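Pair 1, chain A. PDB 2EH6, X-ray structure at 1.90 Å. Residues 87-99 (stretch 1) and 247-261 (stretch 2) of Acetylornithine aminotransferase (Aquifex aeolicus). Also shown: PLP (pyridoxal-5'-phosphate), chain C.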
# COMPACT_ATOMS: atom_id res chain seq x y z
N GLY A 87 19.45 -4.36 13.24
CA GLY A 87 18.01 -4.22 13.15
C GLY A 87 17.36 -5.20 12.20
O GLY A 87 18.03 -6.05 11.60
N LYS A 88 16.05 -5.08 12.06
CA LYS A 88 15.30 -5.95 11.17
C LYS A 88 14.36 -5.10 10.32
O LYS A 88 14.10 -3.94 10.63
CB LYS A 88 14.51 -7.00 11.96
CG LYS A 88 15.40 -8.03 12.67
CD LYS A 88 14.57 -9.13 13.32
CE LYS A 88 15.45 -10.19 13.96
NZ LYS A 88 16.46 -10.73 13.01
N VAL A 89 13.84 -5.70 9.26
CA VAL A 89 12.97 -4.98 8.33
C VAL A 89 11.64 -5.67 8.09
O VAL A 89 11.55 -6.90 8.11
CB VAL A 89 13.69 -4.83 6.95
CG1 VAL A 89 12.74 -4.22 5.91
CG2 VAL A 89 14.94 -3.98 7.11
N PHE A 90 10.60 -4.87 7.86
CA PHE A 90 9.28 -5.39 7.52
C PHE A 90 8.95 -4.66 6.22
O PHE A 90 9.03 -3.44 6.18
CB PHE A 90 8.21 -5.02 8.54
CG PHE A 90 6.81 -5.23 8.03
CD1 PHE A 90 6.30 -6.52 7.84
CD2 PHE A 90 6.03 -4.14 7.63
CE1 PHE A 90 5.05 -6.72 7.26
CE2 PHE A 90 4.77 -4.33 7.05
CZ PHE A 90 4.28 -5.63 6.86
N PHE A 91 8.58 -5.41 5.19
CA PHE A 91 8.27 -4.79 3.89
C PHE A 91 6.79 -4.50 3.66
O PHE A 91 5.94 -5.36 3.86
CB PHE A 91 8.79 -5.68 2.76
CG PHE A 91 10.28 -5.67 2.62
CD1 PHE A 91 10.93 -4.55 2.11
CD2 PHE A 91 11.04 -6.76 3.02
CE1 PHE A 91 12.32 -4.51 1.99
CE2 PHE A 91 12.44 -6.74 2.91
CZ PHE A 91 13.08 -5.61 2.40
N ALA A 92 6.50 -3.28 3.23
CA ALA A 92 5.13 -2.86 2.94
C ALA A 92 5.07 -2.42 1.47
O ALA A 92 5.97 -2.73 0.69
CB ALA A 92 4.73 -1.71 3.87
N ASN A 93 4.02 -1.69 1.09
CA ASN A 93 3.89 -1.28 -0.31
C ASN A 93 3.89 0.21 -0.53
O ASN A 93 3.89 0.67 -1.67
CB ASN A 93 2.60 -1.85 -0.90
CG ASN A 93 2.54 -3.34 -0.81
OD1 ASN A 93 3.17 -4.05 -1.59
ND2 ASN A 93 1.79 -3.85 0.18
N SER A 94 3.89 0.97 0.55
CA SER A 94 3.84 2.42 0.44
C SER A 94 4.40 3.07 1.68
O SER A 94 4.66 2.41 2.68
CB SER A 94 2.39 2.87 0.27
OG SER A 94 1.63 2.49 1.42
N GLY A 95 4.54 4.39 1.60
CA GLY A 95 5.03 5.15 2.72
C GLY A 95 4.01 5.14 3.85
O GLY A 95 4.38 5.02 5.01
N THR A 96 2.72 5.26 3.51
CA THR A 96 1.70 5.27 4.55
C THR A 96 1.60 3.92 5.25
O THR A 96 1.45 3.87 6.47
CB THR A 96 0.30 5.69 3.99
OG1 THR A 96 -0.58 6.00 5.09
CG2 THR A 96 -0.31 4.57 3.16
N GLU A 97 1.71 2.82 4.50
CA GLU A 97 1.66 1.50 5.14
C GLU A 97 2.86 1.34 6.06
O GLU A 97 2.78 0.64 7.08
CB GLU A 97 1.69 0.37 4.10
CG GLU A 97 0.44 0.23 3.26
CD GLU A 97 0.37 -1.11 2.57
OE1 GLU A 97 1.43 -1.73 2.34
OE2 GLU A 97 -0.75 -1.56 2.26
N SER A 98 3.97 1.97 5.70
CA SER A 98 5.19 1.89 6.50
C SER A 98 5.03 2.62 7.83
O SER A 98 5.36 2.08 8.88
CB SER A 98 6.37 2.47 5.72
OG SER A 98 6.61 1.69 4.56
N VAL A 99 4.52 3.85 7.79
CA VAL A 99 4.32 4.59 9.02
C VAL A 99 3.32 3.84 9.90
O VAL A 99 3.48 3.77 11.12
CB VAL A 99 3.81 6.02 8.72
CG1 VAL A 99 3.29 6.68 10.00
CG2 VAL A 99 4.96 6.85 8.14
N VAL A 247 8.95 1.45 -8.68
CA VAL A 247 8.12 0.30 -8.32
C VAL A 247 7.63 0.53 -6.88
O VAL A 247 8.41 0.91 -6.01
CB VAL A 247 8.94 -1.00 -8.39
CG1 VAL A 247 8.09 -2.20 -7.96
CG2 VAL A 247 9.47 -1.21 -9.81
N PRO A 248 6.32 0.30 -6.61
CA PRO A 248 5.80 0.51 -5.25
C PRO A 248 6.47 -0.38 -4.22
O PRO A 248 6.55 -1.59 -4.38
CB PRO A 248 4.31 0.18 -5.39
CG PRO A 248 4.03 0.47 -6.86
CD PRO A 248 5.24 -0.10 -7.53
N ILE A 249 6.94 0.24 -3.14
CA ILE A 249 7.58 -0.50 -2.07
C ILE A 249 7.66 0.39 -0.84
O ILE A 249 7.67 1.61 -0.94
CB ILE A 249 9.02 -0.95 -2.47
CG1 ILE A 249 9.60 -1.90 -1.41
CG2 ILE A 249 9.91 0.27 -2.66
CD1 ILE A 249 10.93 -2.55 -1.82
N GLY A 250 7.68 -0.24 0.33
CA GLY A 250 7.77 0.52 1.56
C GLY A 250 8.40 -0.40 2.60
O GLY A 250 8.53 -1.60 2.37
N ALA A 251 8.81 0.17 3.72
CA ALA A 251 9.41 -0.65 4.76
C ALA A 251 9.71 0.13 6.01
O ALA A 251 9.81 1.36 6.00
CB ALA A 251 10.70 -1.30 4.25
N ILE A 252 9.81 -0.60 7.12
CA ILE A 252 10.22 0.02 8.36
C ILE A 252 11.43 -0.79 8.76
O ILE A 252 11.51 -2.00 8.48
CB ILE A 252 9.16 -0.05 9.48
CG1 ILE A 252 8.79 -1.50 9.78
CG2 ILE A 252 7.95 0.78 9.11
CD1 ILE A 252 7.98 -1.65 11.07
N LEU A 253 12.40 -0.12 9.36
CA LEU A 253 13.61 -0.76 9.83
C LEU A 253 13.62 -0.39 11.30
O LEU A 253 13.49 0.79 11.64
CB LEU A 253 14.84 -0.19 9.11
CG LEU A 253 16.16 -0.97 9.23
CD1 LEU A 253 17.20 -0.34 8.33
CD2 LEU A 253 16.63 -1.01 10.67
N ALA A 254 13.76 -1.39 12.16
CA ALA A 254 13.77 -1.15 13.60
C ALA A 254 14.92 -1.88 14.26
O ALA A 254 15.24 -3.01 13.89
CB ALA A 254 12.44 -1.61 14.21
N ARG A 255 15.54 -1.25 15.24
CA ARG A 255 16.65 -1.92 15.91
C ARG A 255 16.12 -3.21 16.54
O ARG A 255 14.94 -3.31 16.88
CB ARG A 255 17.29 -0.98 16.95
CG ARG A 255 16.41 -0.52 18.08
CD ARG A 255 17.14 0.54 18.91
NE ARG A 255 16.40 0.92 20.10
CZ ARG A 255 16.23 0.13 21.16
NH1 ARG A 255 16.75 -1.09 21.18
NH2 ARG A 255 15.51 0.55 22.19
N GLU A 256 17.01 -4.20 16.63
CA GLU A 256 16.71 -5.52 17.17
C GLU A 256 15.71 -5.64 18.32
O GLU A 256 14.77 -6.43 18.24
CB GLU A 256 18.01 -6.19 17.63
CG GLU A 256 18.91 -6.68 16.52
CD GLU A 256 18.32 -7.86 15.78
OE1 GLU A 256 17.45 -8.56 16.33
OE2 GLU A 256 18.75 -8.09 14.63
N GLU A 257 15.93 -4.89 19.38
CA GLU A 257 15.06 -4.97 20.54
C GLU A 257 13.60 -4.60 20.28
O GLU A 257 12.70 -5.22 20.82
CB GLU A 257 15.59 -4.11 21.69
CG GLU A 257 14.67 -4.12 22.89
CD GLU A 257 15.16 -3.25 24.01
OE1 GLU A 257 15.76 -2.19 23.72
OE2 GLU A 257 14.94 -3.62 25.18
N VAL A 258 13.38 -3.57 19.48
CA VAL A 258 12.01 -3.17 19.19
C VAL A 258 11.39 -4.15 18.19
O VAL A 258 10.25 -4.59 18.36
CB VAL A 258 11.96 -1.73 18.62
CG1 VAL A 258 10.52 -1.33 18.33
CG2 VAL A 258 12.58 -0.76 19.62
N ALA A 259 12.16 -4.52 17.17
CA ALA A 259 11.69 -5.44 16.14
C ALA A 259 11.13 -6.74 16.71
O ALA A 259 10.27 -7.38 16.10
CB ALA A 259 12.82 -5.75 15.17
N GLN A 260 11.63 -7.13 17.88
CA GLN A 260 11.19 -8.36 18.52
C GLN A 260 9.68 -8.43 18.69
O GLN A 260 9.09 -9.50 18.58
CB GLN A 260 11.85 -8.51 19.91
CG GLN A 260 13.37 -8.59 19.89
CD GLN A 260 13.88 -9.77 19.08
OE1 GLN A 260 13.56 -10.93 19.37
NE2 GLN A 260 14.69 -9.48 18.06
N SER A 261 9.06 -7.28 18.95
CA SER A 261 7.62 -7.21 19.17
C SER A 261 6.73 -7.61 17.99
O SER A 261 5.55 -7.88 18.18
CB SER A 261 7.23 -5.82 19.66
OG SER A 261 7.71 -5.60 20.97
N1 PLP C . 5.49 10.24 4.84
C2 PLP C . 6.29 11.13 4.23
C2A PLP C . 7.35 11.86 5.01
C3 PLP C . 6.15 11.39 2.85
O3 PLP C . 6.97 12.29 2.22
C4 PLP C . 5.14 10.68 2.11
C4A PLP C . 5.00 10.94 0.66
C5 PLP C . 4.30 9.73 2.82
C6 PLP C . 4.52 9.55 4.19
C5A PLP C . 3.20 8.96 2.10
O4P PLP C . 3.80 7.94 1.30
P PLP C . 2.63 7.12 0.52
O1P PLP C . 3.28 6.07 -0.30
O2P PLP C . 1.61 6.43 1.54
O3P PLP C . 1.82 8.14 -0.43
O HOH W 1 19.52 -7.93 12.35
O HOH W 2 5.47 -3.86 -3.17

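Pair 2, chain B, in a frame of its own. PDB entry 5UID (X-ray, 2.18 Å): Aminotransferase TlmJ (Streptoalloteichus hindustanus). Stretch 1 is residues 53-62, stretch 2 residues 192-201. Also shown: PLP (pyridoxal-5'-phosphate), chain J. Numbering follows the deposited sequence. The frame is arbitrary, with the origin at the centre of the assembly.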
# COMPACT_ATOMS: atom_id res chain seq x y z
N GLU B 53 -21.75 4.30 3.24
CA GLU B 53 -21.70 3.15 2.34
C GLU B 53 -20.97 3.45 1.04
O GLU B 53 -20.50 2.52 0.38
CB GLU B 53 -23.12 2.68 2.02
CG GLU B 53 -23.99 3.78 1.42
CD GLU B 53 -25.34 3.26 0.96
OE1 GLU B 53 -25.60 2.05 1.09
OE2 GLU B 53 -26.15 4.08 0.46
N GLN B 54 -20.87 4.73 0.65
CA GLN B 54 -20.24 5.10 -0.60
C GLN B 54 -18.72 5.20 -0.51
O GLN B 54 -18.06 5.32 -1.55
CB GLN B 54 -20.78 6.45 -1.07
CG GLN B 54 -22.29 6.50 -1.26
CD GLN B 54 -22.76 7.86 -1.71
OE1 GLN B 54 -23.19 8.68 -0.89
NE2 GLN B 54 -22.68 8.12 -3.01
N VAL B 55 -18.16 5.14 0.69
CA VAL B 55 -16.77 5.48 0.93
C VAL B 55 -16.00 4.22 1.30
O VAL B 55 -16.48 3.40 2.08
CB VAL B 55 -16.67 6.56 2.03
CG1 VAL B 55 -15.29 7.11 2.10
CG2 VAL B 55 -17.65 7.68 1.74
N VAL B 56 -14.81 4.07 0.72
CA VAL B 56 -13.97 2.89 0.91
C VAL B 56 -12.54 3.34 1.17
O VAL B 56 -11.94 4.01 0.33
CB VAL B 56 -14.03 1.94 -0.30
CG1 VAL B 56 -13.17 0.71 -0.03
CG2 VAL B 56 -15.47 1.54 -0.61
N SER B 57 -11.99 2.94 2.31
CA SER B 57 -10.60 3.24 2.64
C SER B 57 -9.67 2.34 1.83
O SER B 57 -9.94 1.16 1.63
CB SER B 57 -10.36 3.04 4.14
OG SER B 57 -9.00 3.26 4.47
N VAL B 58 -8.57 2.92 1.35
CA VAL B 58 -7.56 2.20 0.58
C VAL B 58 -6.18 2.60 1.06
O VAL B 58 -6.01 3.50 1.89
CB VAL B 58 -7.70 2.43 -0.94
CG1 VAL B 58 -8.95 1.74 -1.48
CG2 VAL B 58 -7.72 3.91 -1.26
N SER B 59 -5.16 1.93 0.50
CA SER B 59 -3.80 2.10 0.99
C SER B 59 -3.23 3.47 0.61
O SER B 59 -2.45 4.05 1.37
CB SER B 59 -2.90 0.98 0.46
OG SER B 59 -2.92 0.97 -0.96
N CYS B 60 -3.58 3.98 -0.57
CA CYS B 60 -3.08 5.26 -1.04
C CYS B 60 -3.93 5.71 -2.22
O CYS B 60 -4.77 4.96 -2.72
CB CYS B 60 -1.60 5.18 -1.42
SG CYS B 60 -1.26 4.08 -2.81
N CYS B 61 -3.70 6.94 -2.66
CA CYS B 61 -4.50 7.50 -3.75
C CYS B 61 -4.17 6.83 -5.08
O CYS B 61 -5.07 6.55 -5.88
CB CYS B 61 -4.29 9.00 -3.85
SG CYS B 61 -5.32 9.81 -5.10
N THR B 62 -2.88 6.57 -5.33
CA THR B 62 -2.49 5.88 -6.56
C THR B 62 -3.20 4.55 -6.68
O THR B 62 -3.73 4.20 -7.74
CB THR B 62 -0.98 5.68 -6.59
OG1 THR B 62 -0.33 6.96 -6.49
CG2 THR B 62 -0.56 4.99 -7.88
N GLY B 192 0.57 9.48 7.16
CA GLY B 192 1.75 8.78 6.68
C GLY B 192 1.53 8.29 5.26
O GLY B 192 2.04 8.87 4.30
N ASP B 193 0.77 7.21 5.13
CA ASP B 193 0.23 6.78 3.86
C ASP B 193 -1.24 6.44 4.07
O ASP B 193 -1.64 6.00 5.15
CB ASP B 193 0.98 5.57 3.28
CG ASP B 193 2.19 5.97 2.46
OD1 ASP B 193 2.06 6.89 1.62
OD2 ASP B 193 3.26 5.37 2.65
N GLY B 194 -2.04 6.68 3.03
CA GLY B 194 -3.47 6.45 3.14
C GLY B 194 -4.25 6.99 1.97
O GLY B 194 -3.89 8.02 1.38
N GLY B 195 -5.34 6.30 1.61
CA GLY B 195 -6.18 6.74 0.52
C GLY B 195 -7.65 6.59 0.88
O GLY B 195 -8.00 5.97 1.89
N MSE B 196 -8.49 7.15 0.03
CA MSE B 196 -9.93 7.04 0.22
C MSE B 196 -10.63 7.09 -1.13
O MSE B 196 -10.26 7.85 -2.01
CB MSE B 196 -10.44 8.16 1.12
CG MSE B 196 -11.88 7.99 1.57
SE MSE B 196 -12.10 6.67 3.00
CE MSE B 196 -11.33 7.70 4.46
N LEU B 197 -11.66 6.25 -1.27
CA LEU B 197 -12.49 6.22 -2.47
C LEU B 197 -13.91 6.63 -2.11
O LEU B 197 -14.41 6.30 -1.03
CB LEU B 197 -12.49 4.83 -3.10
CG LEU B 197 -11.24 4.42 -3.88
CD1 LEU B 197 -11.28 2.93 -4.18
CD2 LEU B 197 -11.14 5.23 -5.16
N CYS B 198 -14.56 7.35 -3.02
CA CYS B 198 -15.97 7.69 -2.89
C CYS B 198 -16.66 7.39 -4.20
O CYS B 198 -16.25 7.89 -5.26
CB CYS B 198 -16.17 9.15 -2.50
SG CYS B 198 -17.90 9.62 -2.26
N PHE B 199 -17.71 6.58 -4.15
CA PHE B 199 -18.45 6.17 -5.33
C PHE B 199 -19.87 6.73 -5.28
O PHE B 199 -20.52 6.69 -4.24
CB PHE B 199 -18.51 4.64 -5.44
CG PHE B 199 -17.17 4.00 -5.62
CD1 PHE B 199 -16.40 3.64 -4.52
CD2 PHE B 199 -16.67 3.75 -6.89
CE1 PHE B 199 -15.17 3.05 -4.69
CE2 PHE B 199 -15.43 3.16 -7.06
CZ PHE B 199 -14.68 2.81 -5.96
N ARG B 200 -20.32 7.25 -6.42
CA ARG B 200 -21.73 7.64 -6.53
C ARG B 200 -22.63 6.41 -6.47
O ARG B 200 -23.72 6.46 -5.90
CB ARG B 200 -21.95 8.42 -7.82
CG ARG B 200 -23.01 9.51 -7.71
CD ARG B 200 -22.44 10.83 -8.19
NE ARG B 200 -23.19 11.40 -9.31
CZ ARG B 200 -23.65 12.64 -9.34
NH1 ARG B 200 -23.44 13.45 -8.32
NH2 ARG B 200 -24.33 13.07 -10.40
N ASP B 201 -22.18 5.30 -7.04
CA ASP B 201 -22.94 4.06 -7.04
C ASP B 201 -22.54 3.22 -5.83
O ASP B 201 -21.37 2.82 -5.73
CB ASP B 201 -22.68 3.28 -8.32
CG ASP B 201 -23.46 1.98 -8.39
OD1 ASP B 201 -24.40 1.79 -7.59
OD2 ASP B 201 -23.12 1.14 -9.25
N1 PLP J . 1.48 2.86 10.93
C2 PLP J . 1.33 4.20 10.65
C2A PLP J . 1.25 5.20 11.76
C3 PLP J . 1.24 4.64 9.33
O3 PLP J . 1.09 5.98 9.08
C4 PLP J . 1.30 3.74 8.27
C4A PLP J . 0.59 4.16 7.02
O4A PLP J . -0.36 3.53 6.56
C5 PLP J . 1.45 2.38 8.57
C6 PLP J . 1.54 1.96 9.89
C5A PLP J . 1.54 1.33 7.48
O4P PLP J . 2.38 1.76 6.43
O HOH W 3 -7.58 5.72 4.76

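Pair 1 and pair 2 share an antiparallel two-stranded ladder whose first strand turns into a helix. The N, CA and C atoms of 14 central residues superpose with an RMSD of 0.8 Å, and the strand directions differ by 162° in pair 1 and 157° in pair 2.

The register is the same. A:Phe90 N donates to A:Ile252 O at 3.1 Å, and the return bond from A:Ile252 N to A:Phe90 O is also 3.1 Å; at the matched positions B:Val56 N donates to B:Leu197 O at 2.9 Å and B:Leu197 N to B:Val56 O at 2.8 Å. One rung on, A:Ala92 N reaches A:Gly250 O at 2.8 Å, as B:Val58 N reaches B:Gly195 O at 3.1 Å. At A:Lys88 = B:Gln54 half of the rung is shared: A:Ala254 N donates to A:Lys88 O at 3.0 Å, and B:Phe199 N to B:Gln54 O at 2.9 Å. The difference lies in the donor to the opposite carbonyl, which is the backbone in pair 1, A:Lys88 N to A:Ala254 O at 2.9 Å, and the side chain in pair 2, B:Gln54 NE2 to B:Phe199 O at 2.9 Å.

On the face carrying A:Val89 and B:Val55, the valines nearly coincide, with side-chain centres 1.2 Å apart and chi1 t in both. Bulk is distributed differently around them. In pair 1, A:Phe91 CD1 lies 3.9 Å from A:Ala251 CB, so a large ring meets a small methyl. In pair 2 the sizes are exchanged: B:Ser57 matches the phenylalanine, and selenomethionine B:Met196 matches the alanine. Its SE atom lies 3.3 Å from B:Val55 CG1 and 3.8 Å from B:Ser57 CA. A:Leu253 and B:Cys198 complete this face; A:Val89 CG2 approaches A:Leu253 CG to 3.9 Å, while B:Val55 CG2 is 4.5 Å from B:Cys198 SG.

The other face also redistributes its contacts. A:Ile252 CG1 packs 3.8 Å from A:Phe90 CB and sits at the edge of that ring. The matched B:Leu197 instead extends to the next rung, its CD1 3.8 Å from B:Val58 CG1, and its CB is 4.3 Å from B:Val56 CB. B:Phe199, matched to A:Ala254, adds a ring whose CE1 lies 4.4 Å from B:Val56 CG2.

A glycine is common to both pairs where the strand passes the turn into the helix: A:Gly250 and B:Gly195 superpose within 0.4 Å. An ideal CB on A:Gly250 would fall 2.3 Å from A:Ser94 O and 2.6 Å from A:Ser98 OG; one on B:Gly195 would fall 2.4 Å from B:Cys60 C and 2.8 Å from B:Val58 CG2. The obstructing atoms differ, but each arrangement leaves no room for a side chain there.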